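Local coordinates for alpha-1,3-glucanase (Streptomyces thermodiastaticus, PDB 7C7D), which hydrolyses alpha-1,3-glucan as a thermostable GH87 glycosidase, probably cutting internal alpha-1,3-glucosidic bonds, at residues 148-153 with 157-162; 461-466 with 497-502; 143-148 with 324-329. All blocks are in the same frame, centred on the assembly; numbering follows the deposited sequence.

Interaction 1: 148-153 with 157-162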
# COMPACT_ATOMS: atom_id res chain seq x y z
N VAL A 148 -12.14 3.03 -11.56
CA VAL A 148 -12.96 2.21 -10.68
C VAL A 148 -13.91 3.13 -9.92
O VAL A 148 -13.48 4.13 -9.33
CB VAL A 148 -12.06 1.43 -9.71
CG1 VAL A 148 -12.89 0.70 -8.67
CG2 VAL A 148 -11.16 0.47 -10.47
N ASP A 149 -15.19 2.77 -9.93
CA ASP A 149 -16.20 3.46 -9.15
C ASP A 149 -16.55 2.61 -7.93
O ASP A 149 -16.67 1.38 -8.02
CB ASP A 149 -17.47 3.65 -9.97
CG ASP A 149 -17.37 4.82 -10.92
OD1 ASP A 149 -16.55 5.72 -10.67
OD2 ASP A 149 -18.13 4.84 -11.92
N THR A 150 -16.71 3.28 -6.79
CA THR A 150 -17.21 2.65 -5.56
C THR A 150 -18.27 3.58 -4.95
O THR A 150 -18.04 4.23 -3.94
CB THR A 150 -16.07 2.37 -4.57
OG1 THR A 150 -15.41 3.60 -4.22
CG2 THR A 150 -15.04 1.40 -5.16
N GLY A 151 -19.44 3.62 -5.60
CA GLY A 151 -20.49 4.53 -5.18
C GLY A 151 -21.04 4.27 -3.79
O GLY A 151 -21.66 5.16 -3.20
N TRP A 152 -20.83 3.06 -3.26
CA TRP A 152 -21.30 2.73 -1.92
C TRP A 152 -20.39 3.26 -0.82
O TRP A 152 -20.75 3.17 0.35
CB TRP A 152 -21.44 1.21 -1.78
CG TRP A 152 -20.11 0.52 -1.72
CD1 TRP A 152 -19.37 0.26 -0.61
CD2 TRP A 152 -19.35 0.03 -2.83
NE1 TRP A 152 -18.20 -0.38 -0.95
CE2 TRP A 152 -18.17 -0.53 -2.31
CE3 TRP A 152 -19.57 0.01 -4.21
CZ2 TRP A 152 -17.20 -1.10 -3.13
CZ3 TRP A 152 -18.60 -0.57 -5.02
CH2 TRP A 152 -17.43 -1.12 -4.47
N ILE A 153 -19.22 3.78 -1.17
CA ILE A 153 -18.31 4.39 -0.20
C ILE A 153 -18.59 5.88 -0.18
O ILE A 153 -18.27 6.58 -1.15
CB ILE A 153 -16.84 4.10 -0.56
CG1 ILE A 153 -16.59 2.59 -0.58
CG2 ILE A 153 -15.91 4.78 0.43
CD1 ILE A 153 -15.13 2.22 -0.78
N LYS A 157 -14.89 9.23 -5.11
CA LYS A 157 -15.08 9.56 -6.51
C LYS A 157 -14.41 8.49 -7.35
O LYS A 157 -13.67 7.65 -6.83
CB LYS A 157 -14.48 10.94 -6.83
CG LYS A 157 -15.19 12.09 -6.14
CD LYS A 157 -14.62 13.43 -6.56
CE LYS A 157 -15.48 14.58 -6.06
NZ LYS A 157 -15.32 14.77 -4.59
N THR A 158 -14.67 8.51 -8.66
CA THR A 158 -13.97 7.62 -9.57
C THR A 158 -12.47 7.72 -9.31
O THR A 158 -11.94 8.82 -9.09
CB THR A 158 -14.24 7.99 -11.03
OG1 THR A 158 -15.65 8.10 -11.25
CG2 THR A 158 -13.67 6.92 -11.96
N HIS A 159 -11.80 6.58 -9.30
CA HIS A 159 -10.42 6.56 -8.85
C HIS A 159 -9.68 5.45 -9.59
O HIS A 159 -10.20 4.84 -10.52
CB HIS A 159 -10.35 6.44 -7.32
CG HIS A 159 -11.09 5.26 -6.76
ND1 HIS A 159 -12.44 5.30 -6.49
CD2 HIS A 159 -10.67 4.02 -6.41
CE1 HIS A 159 -12.82 4.13 -6.00
NE2 HIS A 159 -11.77 3.34 -5.93
N HIS A 160 -8.43 5.20 -9.17
CA HIS A 160 -7.64 4.11 -9.72
C HIS A 160 -7.30 4.37 -11.19
O HIS A 160 -7.50 3.51 -12.05
CB HIS A 160 -8.36 2.77 -9.53
CG HIS A 160 -7.47 1.59 -9.36
ND1 HIS A 160 -6.74 1.35 -8.21
CD2 HIS A 160 -7.23 0.54 -10.17
CE1 HIS A 160 -6.08 0.22 -8.34
NE2 HIS A 160 -6.36 -0.30 -9.52
N PHE A 161 -6.78 5.57 -11.48
CA PHE A 161 -6.53 5.97 -12.86
C PHE A 161 -5.28 5.33 -13.44
O PHE A 161 -5.16 5.22 -14.67
CB PHE A 161 -6.36 7.49 -12.94
CG PHE A 161 -7.47 8.26 -12.30
CD1 PHE A 161 -8.79 7.97 -12.59
CD2 PHE A 161 -7.19 9.26 -11.39
CE1 PHE A 161 -9.81 8.69 -11.99
CE2 PHE A 161 -8.20 9.97 -10.78
CZ PHE A 161 -9.51 9.69 -11.09
N TYR A 162 -4.32 4.96 -12.59
CA TYR A 162 -3.03 4.48 -13.04
C TYR A 162 -3.00 2.96 -13.01
O TYR A 162 -3.93 2.29 -12.55
CB TYR A 162 -1.90 5.09 -12.19
CG TYR A 162 -1.75 6.59 -12.38
CD1 TYR A 162 -2.56 7.47 -11.68
CD2 TYR A 162 -0.83 7.11 -13.29
CE1 TYR A 162 -2.45 8.84 -11.87
CE2 TYR A 162 -0.72 8.47 -13.50
CZ TYR A 162 -1.54 9.33 -12.78
OH TYR A 162 -1.44 10.69 -12.99
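H159 lays one face of its imidazole against the backbone carbonyl of V148, whose O stands 3.2 Å above the ring plane and displaced from the ring centre. The ring reaches that place because chi1 (55°) sets CG between the backbone N and the carbonyl carbon, folding the imidazole back over its own chain. There ND1 donates to K157 O at 2.7 Å, a bond lying within 5° of the ring plane, which fixes the ring's rotation and shows that ND1 carries a proton. T150 meets the ring at its edge: OG1 lies 3.2 Å from CE1 of H159, near the ring plane, and CG2 also packs against CE1. This hydroxyl is buried with no hydrogen-bonding partner in the model, and its nearest neighbour across the contact is that same CE1.

The backbones form one antiparallel, hydrogen-bonded bridge, V148 N to H159 O at 2.8 Å and H159 N to V148 O at 3.0 Å. Both segments belong to the long loop that joins strands 133-142 and 163-169 of the N-terminal, all-beta domain, built from antiparallel sheets, and this single bridge ties the two arms of the loop, enclosing residues 149-158. V148, a small branched residue, fits between two histidines: CG1 approaches NE2 of H159, while CG2 lies 3.7 Å from CB of H160, the two side chains running alongside and pointing the same way. H160 ND1 is held by N402, and E86 takes the backbone N-H groups of H160 and F161 on its two carboxylate oxygens. At the solvent-facing side, D149 being exposed, a hydroxyl donor is matched to a carboxylate acceptor: T158 OG1 donates to D149 OD1 at 2.6 Å, entering on the syn lone pair, the side of OD2.

Interaction 2: 461-466 with 497-502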
# COMPACT_ATOMS: atom_id res chain seq x y z
N GLY A 461 -2.31 12.94 4.28
CA GLY A 461 -3.43 13.74 4.73
C GLY A 461 -4.20 14.31 3.55
O GLY A 461 -3.70 14.43 2.43
N ALA A 462 -5.46 14.67 3.80
CA ALA A 462 -6.35 15.06 2.70
C ALA A 462 -7.65 15.61 3.26
O ALA A 462 -8.07 15.27 4.37
CB ALA A 462 -6.66 13.87 1.79
N ILE A 463 -8.31 16.44 2.45
CA ILE A 463 -9.66 16.88 2.78
C ILE A 463 -10.61 15.70 2.69
O ILE A 463 -10.66 15.00 1.67
CB ILE A 463 -10.12 18.00 1.82
CG1 ILE A 463 -9.25 19.23 1.97
CG2 ILE A 463 -11.59 18.34 2.05
CD1 ILE A 463 -9.54 20.03 3.21
N ASN A 464 -11.39 15.48 3.75
CA ASN A 464 -12.50 14.54 3.66
C ASN A 464 -13.71 15.27 3.09
O ASN A 464 -14.20 16.22 3.71
CB ASN A 464 -12.86 13.98 5.03
CG ASN A 464 -13.83 12.80 4.94
OD1 ASN A 464 -14.87 12.89 4.28
ND2 ASN A 464 -13.52 11.70 5.61
N PRO A 465 -14.22 14.86 1.92
CA PRO A 465 -15.35 15.58 1.32
C PRO A 465 -16.63 15.46 2.12
O PRO A 465 -17.57 16.23 1.87
CB PRO A 465 -15.50 14.90 -0.04
CG PRO A 465 -14.99 13.51 0.19
CD PRO A 465 -13.85 13.66 1.15
N ASN A 466 -16.71 14.53 3.06
CA ASN A 466 -17.92 14.41 3.85
C ASN A 466 -18.05 15.54 4.88
O ASN A 466 -19.18 15.97 5.15
CB ASN A 466 -18.03 12.99 4.44
CG ASN A 466 -18.17 11.91 3.36
OD1 ASN A 466 -19.05 11.98 2.50
ND2 ASN A 466 -17.29 10.90 3.41
N SER A 497 3.18 17.78 4.35
CA SER A 497 1.78 17.42 4.55
C SER A 497 0.89 18.52 3.99
O SER A 497 1.10 19.70 4.30
CB SER A 497 1.49 17.29 6.03
OG SER A 497 2.31 16.32 6.65
N PRO A 498 -0.12 18.19 3.18
CA PRO A 498 -0.98 19.26 2.65
C PRO A 498 -1.82 19.92 3.72
O PRO A 498 -2.14 21.11 3.59
CB PRO A 498 -1.84 18.55 1.60
CG PRO A 498 -1.78 17.10 1.99
CD PRO A 498 -0.42 16.88 2.58
N TYR A 499 -2.17 19.19 4.78
CA TYR A 499 -2.99 19.74 5.87
C TYR A 499 -2.19 19.61 7.16
O TYR A 499 -1.11 20.18 7.26
CB TYR A 499 -4.40 19.16 5.85
CG TYR A 499 -5.08 19.56 4.56
CD1 TYR A 499 -5.65 20.82 4.44
CD2 TYR A 499 -5.08 18.73 3.45
CE1 TYR A 499 -6.23 21.22 3.26
CE2 TYR A 499 -5.66 19.12 2.26
CZ TYR A 499 -6.23 20.38 2.18
OH TYR A 499 -6.82 20.80 1.01
N SER A 500 -2.69 18.85 8.14
CA SER A 500 -2.07 18.77 9.45
C SER A 500 -1.11 17.58 9.54
O SER A 500 -1.17 16.64 8.74
CB SER A 500 -3.14 18.65 10.53
OG SER A 500 -4.04 17.62 10.16
N ALA A 501 -0.24 17.63 10.54
CA ALA A 501 0.72 16.54 10.79
C ALA A 501 0.09 15.48 11.68
O ALA A 501 -0.20 14.37 11.23
CB ALA A 501 2.03 17.10 11.34
N PHE A 502 -0.12 15.81 12.96
CA PHE A 502 -0.75 14.90 13.91
C PHE A 502 -2.19 15.31 14.13
O PHE A 502 -2.47 16.49 14.36
CB PHE A 502 -0.02 14.94 15.26
CG PHE A 502 1.42 14.50 15.21
CD1 PHE A 502 1.75 13.16 15.18
CD2 PHE A 502 2.44 15.44 15.20
CE1 PHE A 502 3.07 12.75 15.14
CE2 PHE A 502 3.77 15.04 15.16
CZ PHE A 502 4.08 13.69 15.12
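The backbones of 461-466 and 497-502 come nearest at G461 and Y499, whose CA atoms are 6.1 Å apart, and no hydrogen bond joins them; instead the carbonyl of G461 faces the ring of P498, with G461 O 3.3 Å from P498 CG. At phi 99° and psi 159° G461 occupies a conformation that glycine tolerates far better than other residues, since a CB would press on the preceding carbonyl oxygen and point toward S500 O, Y499 N and the P498 ring.

Y499 carries most of the side-chain contact. With CG anti to its carbonyl carbon, the phenol extends across I463 at about a right angle, and the ethyl arm of I463 rides over one ring face: CD1 lies 3.5 Å from both CZ and CE1 of Y499. CG1 of I463 is modelled still closer, 3.0 Å from Y499 OH, too tight for its exact value to be trusted. The backbone of A462 adds its CA, 4.0 Å from Y499 CD2.

In the right-handed parallel beta-helix of the pectate lyase-like type, 497-502 runs through the turn after strand 486-495 into strand 502-505. Segment 461-466 appears to belong to an excursion from the coil, in which strand 462-464 pairs antiparallel with 469-471. The contact lays this short hairpin against the next coil, where an aliphatic isoleucine and a broad phenol suit a partly exposed surface. P470, on the second hairpin strand, touches both I463 and Y499. At the far end N464 OD1 accepts from N466 N at 2.8 Å, making an Asx turn, and N466 ND2 donates to P154 O.

Interaction 3: 143-148 with 324-329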
# COMPACT_ATOMS: atom_id res chain seq x y z
N SER A 143 -6.21 0.82 -20.10
CA SER A 143 -7.15 1.35 -19.11
C SER A 143 -8.02 0.25 -18.52
O SER A 143 -8.85 0.55 -17.65
CB SER A 143 -8.03 2.42 -19.74
OG SER A 143 -8.73 1.90 -20.87
N LYS A 144 -7.82 -1.00 -18.93
CA LYS A 144 -8.70 -2.09 -18.54
C LYS A 144 -8.81 -2.23 -17.03
O LYS A 144 -9.89 -2.49 -16.50
CB LYS A 144 -8.21 -3.40 -19.17
CG LYS A 144 -8.94 -4.63 -18.65
CD LYS A 144 -8.43 -5.91 -19.29
CE LYS A 144 -9.23 -7.10 -18.79
NZ LYS A 144 -8.77 -8.38 -19.37
N TYR A 145 -7.69 -2.07 -16.31
CA TYR A 145 -7.65 -2.29 -14.87
C TYR A 145 -7.86 -1.02 -14.08
O TYR A 145 -7.73 -1.04 -12.85
CB TYR A 145 -6.33 -2.96 -14.48
CG TYR A 145 -6.02 -4.15 -15.35
CD1 TYR A 145 -6.68 -5.35 -15.16
CD2 TYR A 145 -5.09 -4.06 -16.38
CE1 TYR A 145 -6.42 -6.44 -15.97
CE2 TYR A 145 -4.82 -5.14 -17.19
CZ TYR A 145 -5.49 -6.33 -16.98
OH TYR A 145 -5.21 -7.41 -17.79
N SER A 146 -8.17 0.09 -14.75
CA SER A 146 -8.24 1.41 -14.16
C SER A 146 -9.66 1.96 -14.26
O SER A 146 -10.53 1.38 -14.91
CB SER A 146 -7.26 2.35 -14.88
OG SER A 146 -5.92 1.89 -14.75
N TYR A 147 -9.88 3.10 -13.60
CA TYR A 147 -11.15 3.82 -13.61
C TYR A 147 -12.23 3.03 -12.89
O TYR A 147 -13.13 2.42 -13.51
CB TYR A 147 -11.57 4.23 -15.03
CG TYR A 147 -10.52 5.06 -15.73
CD1 TYR A 147 -10.47 6.43 -15.55
CD2 TYR A 147 -9.57 4.46 -16.53
CE1 TYR A 147 -9.49 7.20 -16.17
CE2 TYR A 147 -8.58 5.22 -17.16
CZ TYR A 147 -8.56 6.58 -16.98
OH TYR A 147 -7.59 7.34 -17.59
N VAL A 148 -12.14 3.03 -11.56
CA VAL A 148 -12.96 2.21 -10.68
C VAL A 148 -13.91 3.13 -9.92
O VAL A 148 -13.48 4.13 -9.33
CB VAL A 148 -12.06 1.43 -9.71
CG1 VAL A 148 -12.89 0.70 -8.67
CG2 VAL A 148 -11.16 0.47 -10.47
N ILE A 324 2.24 -9.52 -6.88
CA ILE A 324 0.79 -9.68 -6.77
C ILE A 324 0.15 -8.46 -7.40
O ILE A 324 0.48 -7.33 -7.02
CB ILE A 324 0.36 -9.80 -5.30
CG1 ILE A 324 1.11 -10.93 -4.59
CG2 ILE A 324 -1.15 -9.96 -5.18
CD1 ILE A 324 0.95 -12.29 -5.22
N GLN A 325 -0.74 -8.67 -8.38
CA GLN A 325 -1.23 -7.54 -9.15
C GLN A 325 -2.61 -7.84 -9.73
O GLN A 325 -2.91 -8.99 -10.07
CB GLN A 325 -0.24 -7.22 -10.28
CG GLN A 325 -0.58 -5.98 -11.08
CD GLN A 325 0.43 -5.71 -12.18
OE1 GLN A 325 1.14 -6.62 -12.64
NE2 GLN A 325 0.49 -4.46 -12.62
N HIS A 326 -3.43 -6.79 -9.88
CA HIS A 326 -4.71 -6.90 -10.60
C HIS A 326 -5.66 -7.88 -9.93
O HIS A 326 -6.33 -8.69 -10.59
CB HIS A 326 -4.53 -7.21 -12.09
CG HIS A 326 -3.84 -6.13 -12.85
ND1 HIS A 326 -3.16 -6.37 -14.03
CD2 HIS A 326 -3.71 -4.81 -12.60
CE1 HIS A 326 -2.64 -5.24 -14.47
NE2 HIS A 326 -2.96 -4.28 -13.63
N VAL A 327 -5.72 -7.82 -8.60
CA VAL A 327 -6.71 -8.53 -7.80
C VAL A 327 -7.50 -7.49 -7.01
O VAL A 327 -7.25 -6.29 -7.12
CB VAL A 327 -6.07 -9.60 -6.90
CG1 VAL A 327 -5.46 -10.70 -7.75
CG2 VAL A 327 -4.99 -9.00 -5.99
N LYS A 328 -8.48 -7.95 -6.23
CA LYS A 328 -9.22 -7.02 -5.37
C LYS A 328 -8.42 -6.72 -4.11
O LYS A 328 -7.97 -5.59 -3.90
CB LYS A 328 -10.61 -7.58 -5.04
CG LYS A 328 -11.46 -6.60 -4.24
CD LYS A 328 -12.77 -7.20 -3.78
CE LYS A 328 -12.57 -8.24 -2.71
NZ LYS A 328 -13.85 -8.55 -2.00
N VAL A 329 -8.22 -7.74 -3.27
CA VAL A 329 -7.32 -7.67 -2.13
C VAL A 329 -6.15 -8.60 -2.39
O VAL A 329 -6.35 -9.73 -2.87
CB VAL A 329 -8.04 -8.04 -0.81
CG1 VAL A 329 -7.06 -8.02 0.37
CG2 VAL A 329 -9.18 -7.09 -0.57
O HOH W 1 -3.44 -8.62 -15.72
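Y145 and H326 stack face to face where a loop of the N-terminal domain meets the right-handed parallel beta-helix; H326 follows on from Q325 in the beta-helix domain. The aromatic interaction comes first: the ring centroids are 3.6 Å apart and the planes are inclined by only 11°, with CD2 of Y145 3.3 Å from CE1 of H326. Y145 lies at the third position of a type I turn, closed by S146 N to S143 O, with its ring facing the beta-helix. Aliphatic contacts extend the pile. CB of Y145 makes a CH-pi contact with the H326 ring, CG of K144 covers the other face of the tyrosine, and CG of Q325 covers the other face of the histidine, giving four layers. Flat, polar-edged rings suit this boundary, since their faces pack while their edges still hydrogen bond.

Polar bonds then fix the ring edges. H326 NE2 bonds to D163 OD1, and E296 OE1 takes both Y145 OH and the ammonium of K144. A water also bridges the pair, 2.8 Å from H326 ND1 and donating a weak bond to Y145 OH at 3.0 Å.

Interaction 1 and the 143-148 side of interaction 3 lie along one loop, between strands 133-142 and 163-169, and share V148; the centres of the two contacts are 11 Å apart. H160 O lies 2.9 Å from Y147 N and Y162 O lies 3.0 Å from S146 OG, both probable hydrogen bonds, so the two contacts are joined by backbone and side-chain bonds. E86, which accepts from the N-H groups of H160 and F161, is close in sequence to the calcium ligands S88 and Q91. Interaction 2 lies further along the beta-helix, its nearest atoms about 5 Å from interaction 1 and about 13 Å from interaction 3, and N466 reaches P154, just beyond segment 148-153.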